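Long-range contact in leucine aminopeptidase 2, chloroplastic (Streptomyces sp. BC16019, PDB 5LHJ), which is a metalloaminopeptidase of the M17 family in bottromycin maturation, and presumably removes unsubstituted N-terminal amino acids from peptides: residues V259-T264 against D370-T375. Numbering follows the deposited sequence.
Sequences VGKGVT and DVATLT
K261 NZ is held by two partners: it donates to T373 O at 2.8 Å and forms a salt bridge with D284, while E345 adds a weaker, longer ion pair. The contact joins two parallel strands, 255-263 and 367-372, in the central mixed sheet of the M17 catalytic domain, where their C-terminal ends reach the dinuclear manganese site. K261, D284 and E345 all bind manganese there, although this chain carries no metal. The lysine chain is extended, with CG anti to the backbone N (chi1 175°); it runs past A372, CB to CB 3.7 Å, and brings NZ above the plane of the T373 carbonyl rather than onto a lone pair. A methionine in its place would probably leave D284 without its salt-bridge partner and T373 O without this donor. V371 N donates to V259 O (2.8 Å), and K261 N returns a bond to V371 O (3.1 Å). On the face bearing V259 and D370, their CB atoms meet at 3.9 Å, while the D370 carboxylate turns away to H460 and W458. Beyond the backbone pairs the two chain segments diverge, and one water links them, donating to K261 O at 2.9 Å and accepting from T373 N.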
loop_
_atom_site.group_PDB
_atom_site.type_symbol
_atom_site.label_atom_id
_atom_site.label_comp_id
_atom_site.label_asym_id
_atom_site.label_seq_id
_atom_site.Cartn_x
_atom_site.Cartn_y
_atom_site.Cartn_z
ATOM N N VAL A 259 -4.045 13.201 -35.539
ATOM C CA VAL A 259 -2.863 12.688 -34.866
ATOM C C VAL A 259 -3.322 11.594 -33.912
ATOM O O VAL A 259 -4.155 11.859 -33.050
ATOM C CB VAL A 259 -2.132 13.797 -34.076
ATOM C CG1 VAL A 259 -0.942 13.224 -33.315
ATOM C CG2 VAL A 259 -1.689 14.907 -35.017
ATOM N N GLY A 260 -2.777 10.382 -34.049
ATOM C CA GLY A 260 -3.190 9.248 -33.211
ATOM C C GLY A 260 -2.046 8.612 -32.446
ATOM O O GLY A 260 -1.062 8.192 -33.058
ATOM N N LYS A 261 -2.176 8.522 -31.120
ATOM C CA LYS A 261 -1.148 7.912 -30.265
ATOM C C LYS A 261 -1.069 6.398 -30.470
ATOM O O LYS A 261 -2.042 5.694 -30.219
ATOM C CB LYS A 261 -1.418 8.216 -28.780
ATOM C CG LYS A 261 -0.474 7.542 -27.774
ATOM C CD LYS A 261 -1.021 7.622 -26.344
ATOM C CE LYS A 261 -0.326 6.613 -25.453
ATOM N NZ LYS A 261 -0.776 6.690 -24.054
ATOM N N GLY A 262 0.096 5.916 -30.916
ATOM C CA GLY A 262 0.296 4.497 -31.196
ATOM C C GLY A 262 1.312 3.781 -30.323
ATOM O O GLY A 262 2.219 3.125 -30.844
ATOM N N VAL A 263 1.143 3.840 -29.004
ATOM C CA VAL A 263 2.036 3.089 -28.119
ATOM C C VAL A 263 1.506 1.658 -28.062
ATOM O O VAL A 263 0.493 1.389 -27.440
ATOM C CB VAL A 263 2.185 3.735 -26.720
ATOM C CG1 VAL A 263 3.104 2.897 -25.832
ATOM C CG2 VAL A 263 2.752 5.136 -26.872
ATOM N N THR A 264 2.196 0.751 -28.745
ATOM C CA THR A 264 1.735 -0.617 -28.911
ATOM C C THR A 264 1.855 -1.475 -27.654
ATOM O O THR A 264 1.106 -2.437 -27.492
ATOM C CB THR A 264 2.435 -1.310 -30.093
ATOM O OG1 THR A 264 3.850 -1.358 -29.868
ATOM C CG2 THR A 264 2.146 -0.533 -31.386
ATOM N N ASP A 370 -6.262 15.542 -32.343
ATOM C CA ASP A 370 -5.522 14.392 -31.822
ATOM C C ASP A 370 -6.445 13.475 -31.034
ATOM O O ASP A 370 -7.417 13.932 -30.423
ATOM C CB ASP A 370 -4.280 14.800 -31.033
ATOM C CG ASP A 370 -4.581 15.228 -29.634
ATOM O OD1 ASP A 370 -4.850 14.346 -28.764
ATOM O OD2 ASP A 370 -4.508 16.442 -29.379
ATOM N N VAL A 371 -6.138 12.180 -31.097
ATOM C CA VAL A 371 -6.891 11.139 -30.412
ATOM C C VAL A 371 -5.888 10.261 -29.689
ATOM O O VAL A 371 -4.933 9.764 -30.303
ATOM C CB VAL A 371 -7.702 10.263 -31.405
ATOM C CG1 VAL A 371 -8.622 9.311 -30.654
ATOM C CG2 VAL A 371 -8.513 11.125 -32.362
ATOM N N ALA A 372 -6.082 10.085 -28.386
ATOM C CA ALA A 372 -5.099 9.390 -27.571
ATOM C C ALA A 372 -5.709 8.787 -26.327
ATOM O O ALA A 372 -6.581 9.384 -25.700
ATOM C CB ALA A 372 -3.971 10.349 -27.200
ATOM N N THR A 373 -5.265 7.580 -25.984
ATOM C CA THR A 373 -5.547 6.976 -24.674
ATOM C C THR A 373 -4.521 7.558 -23.700
ATOM O O THR A 373 -3.478 6.949 -23.417
ATOM C CB THR A 373 -5.458 5.447 -24.747
ATOM O OG1 THR A 373 -4.210 5.069 -25.346
ATOM C CG2 THR A 373 -6.604 4.897 -25.599
ATOM N N LEU A 374 -4.797 8.759 -23.205
ATOM C CA LEU A 374 -3.737 9.572 -22.623
ATOM C C LEU A 374 -3.628 9.477 -21.111
ATOM O O LEU A 374 -2.535 9.233 -20.615
ATOM C CB LEU A 374 -3.845 11.034 -23.084
ATOM C CG LEU A 374 -2.536 11.830 -23.088
ATOM C CD1 LEU A 374 -1.512 11.217 -24.038
ATOM C CD2 LEU A 374 -2.800 13.274 -23.447
ATOM N N THR A 375 -4.730 9.650 -20.380
ATOM C CA THR A 375 -4.646 9.787 -18.919
ATOM C C THR A 375 -5.630 8.915 -18.182
ATOM O O THR A 375 -6.759 8.747 -18.633
ATOM C CB THR A 375 -4.873 11.242 -18.456
ATOM O OG1 THR A 375 -6.235 11.647 -18.704
ATOM C CG2 THR A 375 -3.912 12.165 -19.161
HETATM O O HOH W 1 -3.795 5.821 -27.940
#